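Local coordinates for protein siroheme decarboxylase (Hydrogenobacter thermophilus, PDB 4CH7) that decarboxylates siroheme to 12,18-didecarboxysiroheme, releasing two molecules of carbon dioxide in the biosynthesis of heme d1, at residues L9-K14 against A27-I32; A67-K72 against D118-M123. One frame throughout, in Å; residues are numbered along the deposited sequence. Where two conformers were deposited one is given.

Contact 1: residues L9-K14 against A27-I32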
ATOM      1  N   LEU A   9      -7.425 -17.483 -14.007  1.00 51.65           N
ATOM      2  CA  LEU A   9      -6.960 -16.974 -12.721  1.00 56.15           C
ATOM      3  C   LEU A   9      -5.496 -16.557 -12.800  1.00 56.15           C
ATOM      4  O   LEU A   9      -5.110 -15.501 -12.299  1.00 59.80           O
ATOM      5  CB  LEU A   9      -7.134 -18.040 -11.638  1.00 60.14           C
ATOM      6  CG  LEU A   9      -6.466 -17.732 -10.299  1.00 68.78           C
ATOM      7  CD1 LEU A   9      -7.125 -16.529  -9.649  1.00 71.48           C
ATOM      8  CD2 LEU A   9      -6.490 -18.936  -9.370  1.00 66.36           C
ATOM      9  N   LYS A  10      -4.691 -17.394 -13.445  1.00 48.32           N
ATOM     10  CA  LYS A  10      -3.268 -17.133 -13.622  1.00 51.40           C
ATOM     11  C   LYS A  10      -3.003 -15.903 -14.495  1.00 64.28           C
ATOM     12  O   LYS A  10      -2.114 -15.103 -14.198  1.00 60.50           O
ATOM     13  CB  LYS A  10      -2.586 -18.363 -14.234  1.00 59.60           C
ATOM     14  CG  LYS A  10      -1.119 -18.161 -14.586  1.00 69.69           C
ATOM     15  CD  LYS A  10      -0.564 -19.338 -15.374  1.00 68.25           C
ATOM     16  CE  LYS A  10       0.922 -19.168 -15.646  1.00 72.91           C
ATOM     17  NZ  LYS A  10       1.222 -17.929 -16.415  1.00 73.83           N
ATOM     18  N   ILE A  11      -3.780 -15.751 -15.564  1.00 55.58           N
ATOM     19  CA  ILE A  11      -3.502 -14.730 -16.576  1.00 50.87           C
ATOM     20  C   ILE A  11      -3.958 -13.318 -16.192  1.00 48.73           C
ATOM     21  O   ILE A  11      -3.383 -12.334 -16.655  1.00 50.86           O
ATOM     22  CB  ILE A  11      -4.081 -15.131 -17.966  1.00 49.22           C
ATOM     23  CG1 ILE A  11      -3.351 -14.397 -19.095  1.00 54.38           C
ATOM     24  CG2 ILE A  11      -5.582 -14.883 -18.036  1.00 43.10           C
ATOM     25  CD1 ILE A  11      -3.797 -14.803 -20.490  1.00 46.54           C
ATOM     26  N   ILE A  12      -4.980 -13.215 -15.347  1.00 50.51           N
ATOM     27  CA  ILE A  12      -5.482 -11.909 -14.925  1.00 52.68           C
ATOM     28  C   ILE A  12      -4.679 -11.340 -13.757  1.00 57.99           C
ATOM     29  O   ILE A  12      -4.945 -10.230 -13.283  1.00 51.56           O
ATOM     30  CB  ILE A  12      -6.964 -11.966 -14.535  1.00 45.14           C
ATOM     31  CG1 ILE A  12      -7.180 -12.934 -13.367  1.00 51.09           C
ATOM     32  CG2 ILE A  12      -7.796 -12.365 -15.732  1.00 44.56           C
ATOM     33  CD1 ILE A  12      -8.628 -13.034 -12.907  1.00 43.92           C
ATOM     34  N   GLN A  13      -3.702 -12.114 -13.297  1.00 55.46           N
ATOM     35  CA  GLN A  13      -2.779 -11.655 -12.270  1.00 54.38           C
ATOM     36  C   GLN A  13      -1.520 -11.115 -12.932  1.00 59.71           C
ATOM     37  O   GLN A  13      -0.722 -10.420 -12.301  1.00 67.10           O
ATOM     38  CB  GLN A  13      -2.436 -12.789 -11.308  1.00 58.40           C
ATOM     39  CG  GLN A  13      -3.629 -13.304 -10.516  1.00 50.19           C
ATOM     40  CD  GLN A  13      -3.294 -14.517  -9.672  1.00 67.31           C
ATOM     41  OE1 GLN A  13      -2.483 -14.444  -8.751  1.00 63.81           O
ATOM     42  NE2 GLN A  13      -3.921 -15.643  -9.984  1.00 54.47           N
ATOM     43  N   LYS A  14      -1.349 -11.443 -14.210  1.00 52.10           N
ATOM     44  CA  LYS A  14      -0.287 -10.858 -15.015  1.00 56.90           C
ATOM     45  C   LYS A  14      -0.732  -9.470 -15.454  1.00 62.56           C
ATOM     46  O   LYS A  14      -1.927  -9.170 -15.448  1.00 61.79           O
ATOM     47  CB  LYS A  14       0.006 -11.727 -16.239  1.00 60.27           C
ATOM     48  CG  LYS A  14       0.369 -13.165 -15.905  1.00 59.88           C
ATOM     49  CD  LYS A  14       0.869 -13.918 -17.129  1.00 63.05           C
ATOM     50  CE  LYS A  14       2.191 -13.362 -17.627  1.00 73.12           C
ATOM     51  NZ  LYS A  14       2.809 -14.234 -18.670  1.00 80.94           N
ATOM     52  N   ALA A  27      -8.337 -13.640 -23.967  1.00 40.13           N
ATOM     53  CA  ALA A  27      -9.188 -14.728 -24.441  1.00 42.57           C
ATOM     54  C   ALA A  27      -8.457 -15.588 -25.461  1.00 46.45           C
ATOM     55  O   ALA A  27      -8.500 -16.818 -25.391  1.00 43.63           O
ATOM     56  CB  ALA A  27     -10.460 -14.174 -25.047  1.00 43.02           C
ATOM     57  N   GLN A  28      -7.809 -14.931 -26.418  1.00 35.24           N
ATOM     58  CA  GLN A  28      -7.000 -15.618 -27.414  1.00 39.82           C
ATOM     59  C   GLN A  28      -5.898 -16.434 -26.750  1.00 48.32           C
ATOM     60  O   GLN A  28      -5.701 -17.602 -27.081  1.00 43.70           O
ATOM     61  CB  GLN A  28      -6.386 -14.614 -28.391  1.00 38.43           C
ATOM     62  CG  GLN A  28      -7.380 -14.024 -29.390  1.00 43.15           C
ATOM     63  CD  GLN A  28      -7.955 -15.069 -30.324  1.00 45.20           C
ATOM     64  OE1 GLN A  28      -7.262 -15.999 -30.732  1.00 39.82           O
ATOM     65  NE2 GLN A  28      -9.228 -14.923 -30.669  1.00 39.89           N
ATOM     66  N   GLU A  29      -5.189 -15.813 -25.810  1.00 41.59           N
ATOM     67  CA  GLU A  29      -4.100 -16.478 -25.097  1.00 43.10           C
ATOM     68  C   GLU A  29      -4.577 -17.668 -24.258  1.00 50.55           C
ATOM     69  O   GLU A  29      -3.894 -18.690 -24.173  1.00 49.65           O
ATOM     70  CB  GLU A  29      -3.340 -15.479 -24.216  1.00 46.27           C
ATOM     71  CG  GLU A  29      -2.415 -14.540 -24.987  1.00 58.62           C
ATOM     72  CD  GLU A  29      -1.856 -13.425 -24.125  1.00 60.99           C
ATOM     73  OE1 GLU A  29      -2.478 -13.101 -23.094  1.00 60.89           O
ATOM     74  OE2 GLU A  29      -0.797 -12.871 -24.485  1.00 60.80           O
ATOM     75  N   VAL A  30      -5.744 -17.524 -23.635  1.00 40.41           N
ATOM     76  CA  VAL A  30      -6.328 -18.601 -22.836  1.00 49.96           C
ATOM     77  C   VAL A  30      -6.918 -19.689 -23.736  1.00 48.41           C
ATOM     78  O   VAL A  30      -6.820 -20.883 -23.433  1.00 53.87           O
ATOM     79  CB  VAL A  30      -7.383 -18.059 -21.841  1.00 49.72           C
ATOM     80  CG1 VAL A  30      -8.308 -19.166 -21.356  1.00 52.40           C
ATOM     81  CG2 VAL A  30      -6.694 -17.387 -20.660  1.00 49.08           C
ATOM     82  N   GLY A  31      -7.510 -19.277 -24.852  1.00 50.00           N
ATOM     83  CA  GLY A  31      -8.075 -20.224 -25.793  1.00 47.68           C
ATOM     84  C   GLY A  31      -9.575 -20.381 -25.656  1.00 57.63           C
ATOM     85  O   GLY A  31     -10.137 -21.397 -26.067  1.00 51.05           O
ATOM     86  N   ILE A  32     -10.225 -19.376 -25.078  1.00 48.63           N
ATOM     87  CA  ILE A  32     -11.676 -19.391 -24.948  1.00 50.79           C
ATOM     88  C   ILE A  32     -12.297 -18.120 -25.517  1.00 52.16           C
ATOM     89  O   ILE A  32     -11.612 -17.114 -25.705  1.00 51.48           O
ATOM     90  CB  ILE A  32     -12.120 -19.560 -23.480  1.00 57.94           C
ATOM     91  CG1 ILE A  32     -11.661 -18.371 -22.637  1.00 58.73           C
ATOM     92  CG2 ILE A  32     -11.591 -20.865 -22.898  1.00 56.87           C
ATOM     93  CD1 ILE A  32     -12.048 -18.484 -21.183  1.00 59.10           C
TER
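In the first helix-turn-helix domain of the chain, Ile-11, the last residue of helix 4-11, lies against Val-30 and Glu-29 at the end of helix 22-30. The closest CA atoms, of Ile-11 and Val-30, are 7.9 Å apart. Ile-11 bridges to two residues of helix 22-30, using its CG2 and CD1. Its branch methyl CG2 meets Val-30 CG2 at 3.8 Å, while its longer arm ends with CD1 lying 3.9 Å from that same Val-30 CG2. CG1 stands opposite the backbone N (chi1 -158°) and the arm runs straight out beyond it, which carries CD1 past the valine to Glu-29. There CD1 touches Glu-29 CB at 3.8 Å and sits 3.4 Å from Glu-29 OE1, so the carboxylate flanks the methyl without forming a polar bond to it. Glu-29 OE2 is also 7.0 Å from Lys-14 NZ, a separation too long for a salt bridge, though the opposite charges probably attract weakly. Within the three-helical arrangement of such a domain this is the join between its first two helices; helix 34-47 covers the neighbouring face, where it receives Leu-9, Ile-12 and Ala-27. Val-30 itself is buried and also touches Ile-8, and its carbonyl O accepts a hydrogen bond from Lys-7 NZ. Immediately beyond, Gly-31 takes positive phi and serves as the C' residue of a Schellman motif that stops helix 22-30. The motif's bond from Ile-32 N ends on Ala-27 O, which Gly-31 N also reaches, from the opposite face of the carbonyl plane. At the C-terminal end of helix 4-11, Gln-13 NE2 folds back to Leu-9 O at 2.6 Å, the donor standing well above the carbonyl plane.

Contact 2: residues A67-K72 against D118-M123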
ATOM      1  N   ALA A  67       4.760   7.486   4.541  1.00 48.12           N
ATOM      2  CA  ALA A  67       5.628   7.044   5.623  1.00 43.62           C
ATOM      3  C   ALA A  67       4.864   6.213   6.638  1.00 49.48           C
ATOM      4  O   ALA A  67       3.632   6.251   6.690  1.00 46.59           O
ATOM      5  CB  ALA A  67       6.274   8.236   6.308  1.00 40.59           C
ATOM      6  N   LEU A  68       5.606   5.466   7.447  1.00 45.30           N
ATOM      7  CA  LEU A  68       5.014   4.736   8.555  1.00 52.67           C
ATOM      8  C   LEU A  68       5.100   5.610   9.798  1.00 47.06           C
ATOM      9  O   LEU A  68       6.193   5.978  10.232  1.00 39.78           O
ATOM     10  CB  LEU A  68       5.740   3.412   8.781  1.00 47.37           C
ATOM     11  CG  LEU A  68       5.128   2.433   9.783  1.00 56.10           C
ATOM     12  CD1 LEU A  68       3.687   2.134   9.411  1.00 50.26           C
ATOM     13  CD2 LEU A  68       5.941   1.152   9.834  1.00 53.08           C
ATOM     14  N   ILE A  69       3.946   5.955  10.358  1.00 43.59           N
ATOM     15  CA  ILE A  69       3.902   6.841  11.515  1.00 45.72           C
ATOM     16  C   ILE A  69       3.581   6.057  12.785  1.00 51.13           C
ATOM     17  O   ILE A  69       2.745   5.155  12.767  1.00 58.32           O
ATOM     18  CB  ILE A  69       2.870   7.967  11.313  1.00 45.71           C
ATOM     19  CG1 ILE A  69       3.072   8.641   9.952  1.00 52.18           C
ATOM     20  CG2 ILE A  69       2.961   8.992  12.434  1.00 51.70           C
ATOM     21  CD1 ILE A  69       4.464   9.223   9.753  1.00 45.36           C
ATOM     22  N   ALA A  70       4.254   6.400  13.881  1.00 42.74           N
ATOM     23  CA  ALA A  70       4.010   5.758  15.168  1.00 49.32           C
ATOM     24  C   ALA A  70       3.728   6.815  16.229  1.00 47.98           C
ATOM     25  O   ALA A  70       4.504   7.751  16.385  1.00 44.23           O
ATOM     26  CB  ALA A  70       5.204   4.918  15.572  1.00 44.52           C
ATOM     27  N   PHE A  71       2.619   6.665  16.949  1.00 45.42           N
ATOM     28  CA  PHE A  71       2.270   7.593  18.023  1.00 48.46           C
ATOM     29  C   PHE A  71       2.441   6.942  19.391  1.00 57.33           C
ATOM     30  O   PHE A  71       2.111   5.767  19.573  1.00 54.37           O
ATOM     31  CB  PHE A  71       0.821   8.066  17.878  1.00 51.53           C
ATOM     32  CG  PHE A  71       0.635   9.187  16.893  1.00 45.98           C
ATOM     33  CD1 PHE A  71       1.682   9.614  16.085  1.00 47.48           C
ATOM     34  CD2 PHE A  71      -0.593   9.827  16.787  1.00 46.78           C
ATOM     35  CE1 PHE A  71       1.506  10.654  15.179  1.00 52.16           C
ATOM     36  CE2 PHE A  71      -0.779  10.866  15.886  1.00 56.56           C
ATOM     37  CZ  PHE A  71       0.271  11.280  15.079  1.00 50.93           C
ATOM     38  N   LYS A  72       2.965   7.699  20.353  1.00 56.04           N
ATOM     39  CA  LYS A  72       2.944   7.249  21.740  1.00 54.77           C
ATOM     40  C   LYS A  72       1.714   7.817  22.434  1.00 60.56           C
ATOM     41  O   LYS A  72       1.691   8.980  22.839  1.00 58.27           O
ATOM     42  CB  LYS A  72       4.218   7.640  22.491  1.00 60.77           C
ATOM     43  CG  LYS A  72       4.176   7.306  23.978  1.00 64.42           C
ATOM     44  CD  LYS A  72       5.475   6.682  24.458  1.00 64.66           C
ATOM     45  CE  LYS A  72       6.657   7.597  24.210  1.00 72.62           C
ATOM     46  NZ  LYS A  72       7.917   7.032  24.765  1.00 86.36           N
ATOM     47  N   ASP A 118       4.924  18.063   8.394  1.00 47.85           N
ATOM     48  CA  ASP A 118       4.041  19.106   8.903  1.00 51.12           C
ATOM     49  C   ASP A 118       2.686  18.508   9.275  1.00 55.00           C
ATOM     50  O   ASP A 118       2.132  18.806  10.334  1.00 47.23           O
ATOM     51  CB  ASP A 118       3.859  20.220   7.869  1.00 43.94           C
ATOM     52  CG  ASP A 118       5.125  21.028   7.649  1.00 53.81           C
ATOM     53  OD1 ASP A 118       5.781  21.396   8.645  1.00 54.39           O
ATOM     54  OD2 ASP A 118       5.462  21.297   6.476  1.00 55.17           O
ATOM     55  N   VAL A 119       2.164  17.664   8.388  1.00 48.49           N
ATOM     56  CA  VAL A 119       0.894  16.976   8.605  1.00 49.52           C
ATOM     57  C   VAL A 119       0.863  16.223   9.935  1.00 52.78           C
ATOM     58  O   VAL A 119      -0.088  16.356  10.702  1.00 58.57           O
ATOM     59  CB  VAL A 119       0.581  16.002   7.447  1.00 55.36           C
ATOM     60  CG1 VAL A 119      -0.667  15.196   7.738  1.00 50.95           C
ATOM     61  CG2 VAL A 119       0.427  16.760   6.141  1.00 54.81           C
ATOM     62  N   VAL A 120       1.908  15.448  10.208  0.55 47.29           N
ATOM     63  CA  VAL A 120       1.969  14.661  11.436  0.55 48.26           C
ATOM     64  C   VAL A 120       2.175  15.535  12.675  0.55 50.36           C
ATOM     65  O   VAL A 120       1.680  15.211  13.754  0.55 48.90           O
ATOM     66  CB  VAL A 120       3.059  13.558  11.370  0.55 49.71           C
ATOM     67  CG1 VAL A 120       2.880  12.711  10.128  0.55 42.00           C
ATOM     68  CG2 VAL A 120       4.455  14.159  11.390  0.55 49.36           C
ATOM     69  N   ARG A 121       2.901  16.640  12.514  1.00 48.16           N
ATOM     70  CA  ARG A 121       3.125  17.583  13.610  1.00 45.00           C
ATOM     71  C   ARG A 121       1.794  18.166  14.071  1.00 42.70           C
ATOM     72  O   ARG A 121       1.498  18.216  15.267  1.00 50.48           O
ATOM     73  CB  ARG A 121       4.069  18.713  13.177  1.00 48.57           C
ATOM     74  CG  ARG A 121       4.133  19.880  14.157  1.00 49.61           C
ATOM     75  CD  ARG A 121       5.116  20.954  13.703  1.00 43.25           C
ATOM     76  NE  ARG A 121       4.861  21.410  12.340  1.00 49.88           N
ATOM     77  CZ  ARG A 121       3.989  22.362  12.017  1.00 56.06           C
ATOM     78  NH1 ARG A 121       3.273  22.962  12.957  1.00 58.12           N
ATOM     79  NH2 ARG A 121       3.826  22.716  10.751  1.00 58.52           N
ATOM     80  N   LEU A 122       0.990  18.586  13.100  1.00 46.44           N
ATOM     81  CA  LEU A 122      -0.331  19.134  13.369  1.00 53.14           C
ATOM     82  C   LEU A 122      -1.269  18.074  13.947  1.00 53.23           C
ATOM     83  O   LEU A 122      -2.089  18.375  14.815  1.00 52.69           O
ATOM     84  CB  LEU A 122      -0.909  19.744  12.092  1.00 50.92           C
ATOM     85  CG  LEU A 122      -0.097  20.919  11.547  1.00 56.63           C
ATOM     86  CD1 LEU A 122      -0.526  21.297  10.142  1.00 56.57           C
ATOM     87  CD2 LEU A 122      -0.211  22.110  12.480  1.00 51.06           C
HETATM   88  N   MSE A 123      -1.136  16.838  13.468  1.00 50.47           N
HETATM   89  CA  MSE A 123      -1.891  15.710  14.009  1.00 48.46           C
HETATM   90  C   MSE A 123      -1.532  15.493  15.475  1.00 49.95           C
HETATM   91  O   MSE A 123      -2.403  15.443  16.341  1.00 57.32           O
HETATM   92  CB  MSE A 123      -1.579  14.429  13.232  1.00 47.94           C
HETATM   93  CG  MSE A 123      -2.240  14.293  11.863  1.00 55.58           C
HETATM   94 SE   MSE A 123      -1.633  12.641  11.024  1.00 63.85          SE
HETATM   95  CE  MSE A 123      -2.602  12.696   9.368  1.00 38.60           C
TER
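Met-123 N donates to Val-119 O at 3.0 Å, a helical bond of the residue whose CB meets the ring of Phe-71. The contact lies in the first AsnC-like ligand-binding domain, a beta-alpha-beta-beta-alpha-beta unit of the ferredoxin-like type. Its second helix, 116-126, packs on one face of strand 65-71, which belongs to the eight-stranded barrel. The segments run nearly parallel, their directions 18° apart and their axes 11.0 Å from each other at closest, and everything that touches is buried. Phe-71 presents the tip of its ring: CZ is 4.1 Å from Met-123 CB, which sits at the ring edge, near its plane. The two side chains cross at about a right angle. Beyond CB the selenomethionine chain is fully extended and leads away from the strand, and the residue also touches Trp-327 of the C-terminal helix 323-335. On the barrel, the Phe-71 ring packs edge-to-face with that of Phe-105. One turn earlier in the helix, Val-120 lies over Ile-69 and also touches Leu-107 and Tyr-132 on the two flanking strands. Ile-69 is about 10 Å, side chain to side chain, from His-93, the inferred active-site residue. On the helix side facing away from the strand, Arg-121 NH2 makes a salt bridge to Asp-118 OD1. In the conformer given for Val-120, its CG1 methyl meets the isoleucine arm, 3.8 Å from Ile-69 CD1 and 4.1 Å from Ile-69 CG1.

Overall arrangement
Contacts 1 and 2 occupy different domains, on opposite sides of the chain's centre, with their centres 43 Å apart and their nearest atoms about 25 Å apart. Contact 1 joins two helices of a helix-turn-helix domain and is only partly buried; it mixes an aliphatic pair with an exposed carboxylate, and it lies where both helices end. Contact 2 is deep and wholly apolar in its side-chain meetings, laying a helix along a barrel strand and bringing in an aromatic ring. They share no secondary-structure element. Contact 2 stands nearer the inferred catalytic histidine, whereas contact 1 lies away from that site.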